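Non-structural polyprotein (Sindbis virus, PDB 4GUA) probably cleaves the viral replicase polyprotein with its cysteine protease, in a precursor that joins the nsP2 protease region to the macro and zinc-binding domains of nsP3. Local coordinates at residues V180-E185 / I195-P200; F214-Q219 / K249-S254; D223-N228 / N257-G262; G263-K268 / L307-L312. All blocks are in the same frame, centred on the assembly; numbering follows the deposited sequence.

Contact 1: V180-E185 / I195-P200; sequences VLVVSE and IEWIAP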
loop_
_atom_site.group_PDB
_atom_site.type_symbol
_atom_site.label_atom_id
_atom_site.label_comp_id
_atom_site.label_asym_id
_atom_site.label_seq_id
_atom_site.Cartn_x
_atom_site.Cartn_y
_atom_site.Cartn_z
ATOM N N VAL A 180 22.514 12.655 13.055
ATOM C CA VAL A 180 21.947 11.907 11.941
ATOM C C VAL A 180 22.933 10.909 11.345
ATOM O O VAL A 180 24.090 11.241 11.091
ATOM C CB VAL A 180 21.526 12.865 10.808
ATOM C CG1 VAL A 180 20.822 12.107 9.682
ATOM C CG2 VAL A 180 20.639 13.963 11.351
ATOM N N LEU A 181 22.465 9.687 11.118
ATOM C CA LEU A 181 23.255 8.682 10.413
ATOM C C LEU A 181 22.996 8.816 8.923
ATOM O O LEU A 181 21.850 8.836 8.496
ATOM C CB LEU A 181 22.874 7.282 10.884
ATOM C CG LEU A 181 23.570 6.112 10.194
ATOM C CD1 LEU A 181 25.075 6.197 10.350
ATOM C CD2 LEU A 181 23.043 4.815 10.776
ATOM N N VAL A 182 24.049 8.920 8.127
ATOM C CA VAL A 182 23.874 9.170 6.703
ATOM C C VAL A 182 24.561 8.099 5.867
ATOM O O VAL A 182 25.763 7.874 5.981
ATOM C CB VAL A 182 24.414 10.571 6.318
ATOM C CG1 VAL A 182 24.719 10.652 4.826
ATOM C CG2 VAL A 182 23.421 11.657 6.732
ATOM N N VAL A 183 23.777 7.411 5.049
ATOM C CA VAL A 183 24.319 6.480 4.070
ATOM C C VAL A 183 24.215 7.148 2.703
ATOM O O VAL A 183 23.117 7.355 2.201
ATOM C CB VAL A 183 23.531 5.156 4.064
ATOM C CG1 VAL A 183 24.150 4.179 3.093
ATOM C CG2 VAL A 183 23.477 4.564 5.470
ATOM N N SER A 184 25.351 7.503 2.111
ATOM C CA SER A 184 25.350 8.289 0.880
ATOM C C SER A 184 26.635 8.047 0.098
ATOM O O SER A 184 27.658 7.733 0.694
ATOM C CB SER A 184 25.214 9.781 1.237
ATOM O OG SER A 184 25.231 10.622 0.095
ATOM N N GLU A 185 26.595 8.178 -1.227
ATOM C CA GLU A 185 27.822 8.059 -2.016
ATOM C C GLU A 185 28.644 9.354 -2.049
ATOM O O GLU A 185 29.848 9.334 -2.314
ATOM C CB GLU A 185 27.516 7.610 -3.441
ATOM C CG GLU A 185 28.776 7.501 -4.281
ATOM C CD GLU A 185 28.641 6.587 -5.477
ATOM O OE1 GLU A 185 27.800 5.660 -5.444
ATOM O OE2 GLU A 185 29.388 6.800 -6.457
ATOM N N ILE A 195 26.858 14.555 11.831
ATOM C CA ILE A 195 26.712 13.527 10.805
ATOM C C ILE A 195 27.705 12.380 10.894
ATOM O O ILE A 195 28.915 12.576 10.790
ATOM C CB ILE A 195 26.892 14.113 9.399
ATOM C CG1 ILE A 195 25.831 15.174 9.118
ATOM C CG2 ILE A 195 26.819 12.998 8.351
ATOM C CD1 ILE A 195 25.873 15.685 7.699
ATOM N N GLU A 196 27.181 11.173 11.061
ATOM C CA GLU A 196 27.969 9.977 10.836
ATOM C C GLU A 196 27.731 9.560 9.392
ATOM O O GLU A 196 26.591 9.371 8.976
ATOM C CB GLU A 196 27.564 8.864 11.802
ATOM C CG GLU A 196 28.381 7.595 11.640
ATOM C CD GLU A 196 29.829 7.767 12.056
ATOM O OE1 GLU A 196 30.196 8.869 12.512
ATOM O OE2 GLU A 196 30.607 6.802 11.905
ATOM N N TRP A 197 28.803 9.439 8.620
ATOM C CA TRP A 197 28.670 9.196 7.191
ATOM C C TRP A 197 29.142 7.809 6.765
ATOM O O TRP A 197 30.331 7.505 6.821
ATOM C CB TRP A 197 29.451 10.248 6.412
ATOM C CG TRP A 197 29.383 10.060 4.942
ATOM C CD1 TRP A 197 28.402 9.416 4.242
ATOM C CD2 TRP A 197 30.341 10.506 3.977
ATOM N NE1 TRP A 197 28.692 9.434 2.899
ATOM C CE2 TRP A 197 29.875 10.098 2.709
ATOM C CE3 TRP A 197 31.543 11.215 4.060
ATOM C CZ2 TRP A 197 30.572 10.376 1.532
ATOM C CZ3 TRP A 197 32.233 11.492 2.891
ATOM C CH2 TRP A 197 31.745 11.073 1.643
ATOM N N ILE A 198 28.208 6.985 6.308
ATOM C CA ILE A 198 28.546 5.704 5.705
ATOM C C ILE A 198 28.498 5.811 4.182
ATOM O O ILE A 198 27.517 6.304 3.617
ATOM C CB ILE A 198 27.556 4.608 6.136
ATOM C CG1 ILE A 198 27.657 4.352 7.636
ATOM C CG2 ILE A 198 27.825 3.324 5.381
ATOM C CD1 ILE A 198 26.604 3.421 8.140
ATOM N N ALA A 199 29.539 5.312 3.521
ATOM C CA ALA A 199 29.607 5.342 2.064
ATOM C C ALA A 199 29.965 3.965 1.501
ATOM O O ALA A 199 30.435 3.100 2.231
ATOM C CB ALA A 199 30.628 6.369 1.620
ATOM N N PRO A 200 29.718 3.748 0.197
ATOM C CA PRO A 200 30.208 2.515 -0.427
ATOM C C PRO A 200 31.734 2.469 -0.419
ATOM O O PRO A 200 32.358 3.433 0.009
ATOM C CB PRO A 200 29.645 2.587 -1.858
ATOM C CG PRO A 200 29.200 3.984 -2.046
ATOM C CD PRO A 200 28.820 4.493 -0.698
#
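Val182 and its partner Trp197 lie at the middle of two parallel strands, 180-183 and 195-199, whose axes come within 4.6 Å. Four backbone hydrogen bonds form the ladder. Val180 O takes Glu196 N, Glu196 O takes Val182 N, Val182 O takes Ile198 N, and Ile198 O takes Ser184 N at 2.9 Å. The next acceptor, Ser184 O, faces Pro200, whose nitrogen has no hydrogen to give. Trp197 NE1 serves it instead, 3.0 Å from Ser184 O. Trp197 CG stands anti to its backbone N (chi1 179°), beside the carbonyl carbon. The bond stays near the plane of the indole but meets Ser184 O from above the carbonyl plane, 45° out of it.

Apolar contacts lie on both faces. On the Val182 and Trp197 face, Val182 CB meets Ile195 CG2 at 4.0 Å, and Val182 CG1 touches Trp197 CD1 at 3.9 Å. On the other face Leu181 CD1 reaches Ile198 CD1 at 3.9 Å and also packs on CG of Glu196, which is bent at chi2 and has its OE2 in a salt bridge with Lys208. Val183 and Ile198 run abreast, with Val183 CG2 4.1 Å from Ile198 CB. Adjacent parallel strands of this kind, in a sheet ordered 3-2-1-4-5-7-6 with strand 7 antiparallel, are characteristic of the Rossmann-like methyltransferase fold.

Contact 2: F214-Q219 / K249-S254; sequences FGFPPQ and KTLSRS. With SO4 (sulfate ion), chain L.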
loop_
_atom_site.group_PDB
_atom_site.type_symbol
_atom_site.label_atom_id
_atom_site.label_comp_id
_atom_site.label_asym_id
_atom_site.label_seq_id
_atom_site.Cartn_x
_atom_site.Cartn_y
_atom_site.Cartn_z
ATOM N N PHE A 214 25.372 -5.586 0.169
ATOM C CA PHE A 214 25.108 -6.475 1.301
ATOM C C PHE A 214 24.519 -5.763 2.526
ATOM O O PHE A 214 24.414 -6.358 3.595
ATOM C CB PHE A 214 26.373 -7.228 1.685
ATOM C CG PHE A 214 26.943 -8.044 0.566
ATOM C CD1 PHE A 214 27.812 -7.469 -0.353
ATOM C CD2 PHE A 214 26.601 -9.381 0.418
ATOM C CE1 PHE A 214 28.336 -8.214 -1.387
ATOM C CE2 PHE A 214 27.111 -10.123 -0.615
ATOM C CZ PHE A 214 27.982 -9.542 -1.522
ATOM N N GLY A 215 24.188 -4.483 2.392
ATOM C CA GLY A 215 23.687 -3.711 3.517
ATOM C C GLY A 215 24.826 -3.212 4.391
ATOM O O GLY A 215 25.965 -3.090 3.930
ATOM N N PHE A 216 24.532 -2.891 5.647
ATOM C CA PHE A 216 25.599 -2.561 6.583
ATOM C C PHE A 216 25.308 -3.055 7.997
ATOM O O PHE A 216 24.178 -2.967 8.481
ATOM C CB PHE A 216 25.859 -1.054 6.572
ATOM C CG PHE A 216 24.626 -0.230 6.756
ATOM C CD1 PHE A 216 23.846 0.115 5.672
ATOM C CD2 PHE A 216 24.255 0.215 8.010
ATOM C CE1 PHE A 216 22.710 0.868 5.832
ATOM C CE2 PHE A 216 23.118 0.974 8.180
ATOM C CZ PHE A 216 22.345 1.303 7.086
ATOM N N PRO A 217 26.350 -3.528 8.688
ATOM C CA PRO A 217 26.185 -4.079 10.034
ATOM C C PRO A 217 25.753 -2.997 11.015
ATOM O O PRO A 217 25.903 -1.818 10.724
ATOM C CB PRO A 217 27.584 -4.592 10.376
ATOM C CG PRO A 217 28.501 -3.759 9.565
ATOM C CD PRO A 217 27.764 -3.483 8.281
ATOM N N PRO A 218 25.195 -3.394 12.161
ATOM C CA PRO A 218 24.701 -2.403 13.119
ATOM C C PRO A 218 25.760 -1.408 13.576
ATOM O O PRO A 218 26.861 -1.785 13.962
ATOM C CB PRO A 218 24.232 -3.266 14.289
ATOM C CG PRO A 218 23.813 -4.560 13.638
ATOM C CD PRO A 218 24.791 -4.766 12.516
ATOM N N GLN A 219 25.415 -0.132 13.468
ATOM C CA GLN A 219 26.152 0.972 14.069
ATOM C C GLN A 219 25.502 1.323 15.405
ATOM O O GLN A 219 24.727 0.535 15.947
ATOM C CB GLN A 219 26.153 2.177 13.133
ATOM C CG GLN A 219 26.527 1.810 11.720
ATOM C CD GLN A 219 27.876 1.140 11.641
ATOM O OE1 GLN A 219 28.905 1.730 11.958
ATOM N NE2 GLN A 219 27.865 -0.135 11.280
ATOM N N LYS A 249 14.931 -2.444 0.244
ATOM C CA LYS A 249 14.728 -3.372 1.351
ATOM C C LYS A 249 15.996 -3.605 2.173
ATOM O O LYS A 249 15.959 -3.577 3.399
ATOM C CB LYS A 249 14.213 -4.712 0.839
ATOM C CG LYS A 249 13.895 -5.689 1.958
ATOM C CD LYS A 249 13.401 -7.012 1.417
ATOM C CE LYS A 249 12.937 -7.916 2.534
ATOM N NZ LYS A 249 12.453 -9.221 2.018
ATOM N N THR A 250 17.116 -3.806 1.490
ATOM C CA THR A 250 18.372 -4.151 2.148
ATOM C C THR A 250 18.841 -3.017 3.059
ATOM O O THR A 250 19.159 -3.229 4.236
ATOM C CB THR A 250 19.488 -4.424 1.116
ATOM O OG1 THR A 250 19.097 -5.471 0.220
ATOM C CG2 THR A 250 20.772 -4.816 1.806
ATOM N N LEU A 251 18.905 -1.816 2.491
ATOM C CA LEU A 251 19.398 -0.648 3.207
ATOM C C LEU A 251 18.421 -0.203 4.278
ATOM O O LEU A 251 18.827 0.286 5.329
ATOM C CB LEU A 251 19.686 0.502 2.242
ATOM C CG LEU A 251 20.816 0.275 1.236
ATOM C CD1 LEU A 251 21.029 1.527 0.408
ATOM C CD2 LEU A 251 22.111 -0.127 1.934
ATOM N N SER A 252 17.132 -0.366 4.010
ATOM C CA SER A 252 16.108 -0.067 5.004
ATOM C C SER A 252 16.246 -1.010 6.199
ATOM O O SER A 252 16.102 -0.598 7.349
ATOM C CB SER A 252 14.717 -0.202 4.389
ATOM O OG SER A 252 14.493 0.799 3.408
ATOM N N ARG A 253 16.540 -2.279 5.921
ATOM C CA ARG A 253 16.667 -3.288 6.966
ATOM C C ARG A 253 17.882 -2.994 7.841
ATOM O O ARG A 253 17.820 -3.082 9.070
ATOM C CB ARG A 253 16.813 -4.682 6.345
ATOM C CG ARG A 253 17.081 -5.797 7.353
ATOM C CD ARG A 253 15.928 -5.980 8.330
ATOM N NE ARG A 253 16.211 -6.994 9.347
ATOM C CZ ARG A 253 16.860 -6.756 10.486
ATOM N NH1 ARG A 253 17.307 -5.534 10.769
ATOM N NH2 ARG A 253 17.067 -7.743 11.348
ATOM N N SER A 254 18.990 -2.643 7.203
ATOM C CA SER A 254 20.193 -2.299 7.935
ATOM C C SER A 254 19.940 -1.056 8.783
ATOM O O SER A 254 20.426 -0.958 9.910
ATOM C CB SER A 254 21.360 -2.058 6.974
ATOM O OG SER A 254 21.782 -3.259 6.357
HETATM S S SO4 L . 14.465 -12.076 0.601
HETATM O O1 SO4 L . 13.827 -13.330 1.005
HETATM O O2 SO4 L . 15.777 -12.343 0.014
HETATM O O3 SO4 L . 13.622 -11.410 -0.392
HETATM O O4 SO4 L . 14.640 -11.222 1.774
#
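Phe216 and Ser254 bury the most surface here, and they meet twice, once through the backbone and once through the ring. Ser254 projects from helix 249-254 toward the loop 214-219. Its CB sits over the centre of the Phe216 ring, 3.4 Å from the centroid and 9° off the ring normal, a CH-pi contact. Phe216 CG lies in the crowded position between its own backbone N and carbonyl carbon (chi1 51°). Ser254 OG accepts the nearly straight hydrogen bond from Phe216 N, at 2.9 Å and 167°. Beside the serine, Leu251 CD2 touches the same ring at CE1, 4.1 Å away.

Gly215, third in buried area, lies against the helix with no side chain between: its CA is 3.4 Å from Ser254 OG, and its N is 3.5 Å from Thr250 CG2. Its backbone angles, with positive phi, favour glycine. Thr250 turns its methyl CG2 to the loop, while its hydroxyl bonds back to Ala246 O. At the far end of the helical segment, Lys249 NZ binds a sulfate ion, probably from the crystallisation liquor, through O4 at 3.0 Å and also pairs with Asp516. One serine therefore holds the loop by two different means: the hydroxyl pins a backbone N-H of an irregular segment while the methylene lies over the ring of the same residue, so one helix residue supplies both a polar and an apolar contact to Phe216.

Contact 3: D223-N228 / N257-G262; sequences DLVFIN and NCLNPG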
loop_
_atom_site.group_PDB
_atom_site.type_symbol
_atom_site.label_atom_id
_atom_site.label_comp_id
_atom_site.label_asym_id
_atom_site.label_seq_id
_atom_site.Cartn_x
_atom_site.Cartn_y
_atom_site.Cartn_z
ATOM N N ASP A 223 18.231 8.961 16.062
ATOM C CA ASP A 223 16.825 9.314 15.958
ATOM C C ASP A 223 16.446 9.586 14.512
ATOM O O ASP A 223 15.269 9.566 14.153
ATOM C CB ASP A 223 16.525 10.522 16.834
ATOM C CG ASP A 223 16.678 10.215 18.299
ATOM O OD1 ASP A 223 16.443 9.055 18.687
ATOM O OD2 ASP A 223 17.043 11.124 19.065
ATOM N N LEU A 224 17.456 9.805 13.677
ATOM C CA LEU A 224 17.236 9.993 12.255
ATOM C C LEU A 224 18.267 9.242 11.435
ATOM O O LEU A 224 19.476 9.390 11.636
ATOM C CB LEU A 224 17.272 11.475 11.885
ATOM C CG LEU A 224 17.009 11.755 10.401
ATOM C CD1 LEU A 224 15.610 11.287 10.001
ATOM C CD2 LEU A 224 17.191 13.234 10.072
ATOM N N VAL A 225 17.776 8.412 10.523
ATOM C CA VAL A 225 18.631 7.749 9.548
ATOM C C VAL A 225 18.226 8.208 8.158
ATOM O O VAL A 225 17.049 8.252 7.849
ATOM C CB VAL A 225 18.504 6.216 9.619
ATOM C CG1 VAL A 225 19.359 5.564 8.541
ATOM C CG2 VAL A 225 18.892 5.715 10.999
ATOM N N PHE A 226 19.202 8.541 7.323
ATOM C CA PHE A 226 18.940 9.093 6.003
ATOM C C PHE A 226 19.716 8.259 4.980
ATOM O O PHE A 226 20.943 8.322 4.915
ATOM C CB PHE A 226 19.382 10.563 5.986
ATOM C CG PHE A 226 19.227 11.234 4.656
ATOM C CD1 PHE A 226 17.971 11.514 4.145
ATOM C CD2 PHE A 226 20.342 11.599 3.917
ATOM C CE1 PHE A 226 17.827 12.134 2.914
ATOM C CE2 PHE A 226 20.203 12.215 2.685
ATOM C CZ PHE A 226 18.945 12.485 2.183
ATOM N N ILE A 227 18.993 7.470 4.190
ATOM C CA ILE A 227 19.586 6.639 3.156
ATOM C C ILE A 227 19.487 7.392 1.844
ATOM O O ILE A 227 18.396 7.592 1.321
ATOM C CB ILE A 227 18.828 5.293 2.999
ATOM C CG1 ILE A 227 18.550 4.642 4.354
ATOM C CG2 ILE A 227 19.590 4.357 2.075
ATOM C CD1 ILE A 227 19.789 4.347 5.139
ATOM N N ASN A 228 20.627 7.827 1.329
ATOM C CA ASN A 228 20.683 8.618 0.107
ATOM C C ASN A 228 21.050 7.821 -1.145
ATOM O O ASN A 228 21.281 8.405 -2.203
ATOM C CB ASN A 228 21.643 9.791 0.293
ATOM C CG ASN A 228 21.346 10.939 -0.639
ATOM O OD1 ASN A 228 20.242 11.057 -1.169
ATOM N ND2 ASN A 228 22.334 11.799 -0.844
ATOM N N ASN A 257 18.331 -1.471 12.279
ATOM C CA ASN A 257 19.211 -1.819 13.392
ATOM C C ASN A 257 19.797 -0.567 14.019
ATOM O O ASN A 257 20.131 -0.552 15.193
ATOM C CB ASN A 257 20.345 -2.743 12.939
ATOM C CG ASN A 257 19.849 -4.095 12.484
ATOM O OD1 ASN A 257 18.888 -4.638 13.034
ATOM N ND2 ASN A 257 20.502 -4.652 11.475
ATOM N N CYS A 258 19.925 0.481 13.218
ATOM C CA CYS A 258 20.552 1.723 13.655
ATOM C C CYS A 258 19.567 2.800 14.133
ATOM O O CYS A 258 19.965 3.944 14.336
ATOM C CB CYS A 258 21.442 2.267 12.546
ATOM S SG CYS A 258 22.662 1.047 11.975
ATOM N N LEU A 259 18.291 2.451 14.272
ATOM C CA LEU A 259 17.257 3.437 14.577
ATOM C C LEU A 259 16.642 3.269 15.968
ATOM O O LEU A 259 16.236 2.173 16.338
ATOM C CB LEU A 259 16.148 3.341 13.530
ATOM C CG LEU A 259 15.165 4.512 13.454
ATOM C CD1 LEU A 259 15.878 5.831 13.230
ATOM C CD2 LEU A 259 14.150 4.262 12.352
ATOM N N ASN A 260 16.576 4.357 16.735
ATOM C CA ASN A 260 15.905 4.343 18.040
ATOM C C ASN A 260 14.395 4.309 17.919
ATOM O O ASN A 260 13.835 4.809 16.947
ATOM C CB ASN A 260 16.263 5.584 18.852
ATOM C CG ASN A 260 17.634 5.509 19.465
ATOM O OD1 ASN A 260 18.052 4.455 19.953
ATOM N ND2 ASN A 260 18.344 6.632 19.454
ATOM N N PRO A 261 13.720 3.749 18.932
ATOM C CA PRO A 261 12.255 3.816 18.950
ATOM C C PRO A 261 11.759 5.261 18.870
ATOM O O PRO A 261 12.401 6.167 19.401
ATOM C CB PRO A 261 11.879 3.167 20.292
ATOM C CG PRO A 261 13.158 2.927 21.020
ATOM C CD PRO A 261 14.254 2.917 20.017
ATOM N N GLY A 262 10.636 5.471 18.192
ATOM C CA GLY A 262 10.132 6.809 17.953
ATOM C C GLY A 262 10.952 7.547 16.909
ATOM O O GLY A 262 10.706 8.723 16.627
#
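Asn260 points toward Asp223 across the contact, and three atoms of its side chain lie near one carboxylate oxygen. CB lies 3.5 Å from Asp223 OD1. CG follows at 3.8 Å from the same OD1. The amide nitrogen at the tip, ND2, donates a hydrogen bond to that oxygen, 3.2 Å away at an angle of 157°. OD1 lies close to the plane of the amide, but ND2 approaches it from above the carboxylate plane; the two flat groups are turned 55° against each other. Asp223 CG stands anti to its carbonyl carbon (chi1 -67°), beside the backbone N; CB points away from the other segment, yet OD1 meets Asn260. Both residues are partly exposed, and Asn260 also touches Arg221.

The segments flank helix 237-257 in a beta-alpha-beta crossover: the chain leaves strand 224-227, runs through the helix, passes 259-260 and enters strand 263-269, the parallel neighbour of the first. The short strand 259-260 after the helix thus lies against residues 223-225.

Deeper in, the contact becomes apolar. Leu259 CG stands anti to its backbone N, and CD1 of that leucine comes down on Val225, 3.8 Å from CG2. The same CD1 is 3.9 Å from Asp223 O. Val225 CG2, in turn, lies 3.9 Å from Cys258 O, while its side chain also packs on Ala255 of the helix and on Leu265 of the next strand. Cys258 itself turns to Leu181 of strand 179-183.

Contact 4: G263-K268 / L307-L312; sequences GTLVVK and LIFRQL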
loop_
_atom_site.group_PDB
_atom_site.type_symbol
_atom_site.label_atom_id
_atom_site.label_comp_id
_atom_site.label_asym_id
_atom_site.label_seq_id
_atom_site.Cartn_x
_atom_site.Cartn_y
_atom_site.Cartn_z
ATOM N N GLY A 263 11.932 6.853 16.336
ATOM C CA GLY A 263 12.836 7.442 15.363
ATOM C C GLY A 263 12.233 7.589 13.980
ATOM O O GLY A 263 11.122 7.131 13.716
ATOM N N THR A 264 12.979 8.244 13.098
ATOM C CA THR A 264 12.525 8.509 11.741
ATOM C C THR A 264 13.544 8.032 10.713
ATOM O O THR A 264 14.750 8.244 10.864
ATOM C CB THR A 264 12.252 10.013 11.546
ATOM O OG1 THR A 264 11.043 10.365 12.228
ATOM C CG2 THR A 264 12.119 10.366 10.064
ATOM N N LEU A 265 13.043 7.367 9.678
ATOM C CA LEU A 265 13.860 6.881 8.575
ATOM C C LEU A 265 13.456 7.551 7.272
ATOM O O LEU A 265 12.337 7.406 6.822
ATOM C CB LEU A 265 13.691 5.372 8.441
ATOM C CG LEU A 265 14.324 4.728 7.208
ATOM C CD1 LEU A 265 15.835 4.779 7.268
ATOM C CD2 LEU A 265 13.855 3.302 7.105
ATOM N N VAL A 266 14.366 8.312 6.684
ATOM C CA VAL A 266 14.168 8.883 5.362
ATOM C C VAL A 266 14.979 8.052 4.380
ATOM O O VAL A 266 16.158 7.854 4.590
ATOM C CB VAL A 266 14.655 10.350 5.330
ATOM C CG1 VAL A 266 14.603 10.923 3.913
ATOM C CG2 VAL A 266 13.836 11.202 6.291
ATOM N N VAL A 267 14.349 7.519 3.339
ATOM C CA VAL A 267 15.061 6.657 2.396
ATOM C C VAL A 267 14.699 6.983 0.955
ATOM O O VAL A 267 13.526 7.040 0.596
ATOM C CB VAL A 267 14.786 5.152 2.666
ATOM C CG1 VAL A 267 13.303 4.899 2.875
ATOM C CG2 VAL A 267 15.325 4.292 1.528
ATOM N N LYS A 268 15.713 7.177 0.124
ATOM C CA LYS A 268 15.481 7.537 -1.265
ATOM C C LYS A 268 14.841 6.379 -2.048
ATOM O O LYS A 268 15.268 5.222 -1.955
ATOM C CB LYS A 268 16.795 7.965 -1.923
ATOM C CG LYS A 268 16.699 8.078 -3.432
ATOM C CD LYS A 268 18.009 8.515 -4.061
ATOM C CE LYS A 268 18.369 9.948 -3.705
ATOM N NZ LYS A 268 19.646 10.356 -4.355
ATOM N N LEU A 307 11.033 8.693 0.697
ATOM C CA LEU A 307 10.030 8.173 1.621
ATOM C C LEU A 307 10.377 8.495 3.075
ATOM O O LEU A 307 11.495 8.271 3.530
ATOM C CB LEU A 307 9.909 6.660 1.460
ATOM C CG LEU A 307 9.527 6.160 0.065
ATOM C CD1 LEU A 307 9.590 4.641 0.010
ATOM C CD2 LEU A 307 8.149 6.659 -0.339
ATOM N N ILE A 308 9.404 9.032 3.797
ATOM C CA ILE A 308 9.588 9.408 5.192
ATOM C C ILE A 308 8.735 8.550 6.133
ATOM O O ILE A 308 7.525 8.699 6.197
ATOM C CB ILE A 308 9.214 10.892 5.363
ATOM C CG1 ILE A 308 10.051 11.737 4.400
ATOM C CG2 ILE A 308 9.425 11.345 6.797
ATOM C CD1 ILE A 308 9.593 13.160 4.259
ATOM N N PHE A 309 9.385 7.648 6.859
ATOM C CA PHE A 309 8.731 6.831 7.878
ATOM C C PHE A 309 8.955 7.467 9.254
ATOM O O PHE A 309 10.097 7.640 9.676
ATOM C CB PHE A 309 9.319 5.413 7.861
ATOM C CG PHE A 309 9.227 4.734 6.522
ATOM C CD1 PHE A 309 10.183 4.957 5.547
ATOM C CD2 PHE A 309 8.189 3.863 6.237
ATOM C CE1 PHE A 309 10.099 4.331 4.304
ATOM C CE2 PHE A 309 8.101 3.231 4.998
ATOM C CZ PHE A 309 9.058 3.468 4.035
ATOM N N ARG A 310 7.876 7.799 9.962
ATOM C CA ARG A 310 7.986 8.565 11.206
ATOM C C ARG A 310 7.608 7.755 12.444
ATOM O O ARG A 310 6.553 7.113 12.472
ATOM C CB ARG A 310 7.069 9.786 11.151
ATOM C CG ARG A 310 7.455 10.842 10.144
ATOM C CD ARG A 310 6.493 12.021 10.217
ATOM N NE ARG A 310 6.694 12.947 9.111
ATOM C CZ ARG A 310 7.710 13.798 9.033
ATOM N NH1 ARG A 310 8.622 13.842 9.999
ATOM N NH2 ARG A 310 7.821 14.607 7.991
ATOM N N GLN A 311 8.435 7.855 13.487
ATOM C CA GLN A 311 8.156 7.205 14.766
ATOM C C GLN A 311 8.084 5.682 14.725
ATOM O O GLN A 311 6.992 5.106 14.681
ATOM C CB GLN A 311 6.872 7.751 15.377
ATOM C CG GLN A 311 6.944 9.201 15.774
ATOM C CD GLN A 311 5.653 9.662 16.409
ATOM O OE1 GLN A 311 5.605 9.949 17.601
ATOM N NE2 GLN A 311 4.587 9.723 15.611
ATOM N N LEU A 312 9.249 5.036 14.712
ATOM C CA LEU A 312 9.311 3.578 14.665
ATOM C C LEU A 312 8.961 2.974 16.013
ATOM O O LEU A 312 9.670 3.189 16.989
ATOM C CB LEU A 312 10.749 3.161 14.348
ATOM C CG LEU A 312 11.143 1.706 14.628
ATOM C CD1 LEU A 312 10.614 0.798 13.540
ATOM C CD2 LEU A 312 12.649 1.576 14.744
#
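Val267 and Phe309 meet with these first torsions: Val267 CG1 stands between its backbone N and carbonyl carbon (chi1 46°), and Phe309 CG stands anti to its carbonyl carbon (chi1 -56°). The valine methyl lies at the edge of the ring, near its plane, with Val267 CG1 3.6 Å from Phe309 CE1. The two side chains are diagonal neighbours on one face of the sheet. Leu265 O also lies in the ring plane at the edge, 3.5 Å from Phe309 CD1.

The strands run antiparallel, 168° between their directions. Leu265 and Phe309 form a hydrogen-bonded pair, Leu265 N to Phe309 O and Phe309 N to Leu265 O, 3.0 Å each, and Val267 with Leu307 forms another. Between them lies the non-hydrogen-bonded pair Val266 and Ile308, where Val266 CG2 is 4.3 Å from Ile308 CG1 on the opposite face. On that face, too, Ile308 CG2 lies over the guanidinium of Arg310, whose NH2 bonds to Gly341 O. At Gln311 the chain turns a corner with positive phi. Beyond it, Leu312 N closes the pairing, bonding Gly263 O on a lone pair at 3.0 Å.

Strand 263-269 has the parallel strand 224-227 on its other side, and on its far side in the sheet strand 305-312 has antiparallel 288-294, whose Val291 touches Phe309. Helix 237-257 covers the face of Leu265 and Val267 with Ala255, Leu248 and Ser252, while Phe175 of a loop touches Val266 on the other.

In the fold
Contacts 1, 3 and 4 all reach one mixed sheet; contact 2 fits a loop to the helix lying over it. All four are largely buried, though contact 1 ends at exposed Glu185 and the polar pair of contact 3 is partly exposed. Contact 1 is a parallel ladder and contact 4 an antiparallel one, whereas contacts 2 and 3 combine a side-chain hydrogen bond with apolar packing. Contact 2 uses helix 237-257, and contact 3 the strands before and after it; the two cross along the chain. Strand 224-227 joins contact 1 to contact 4, while Phe216 packs on Val183 and Ile198, tying contact 2 to contact 1.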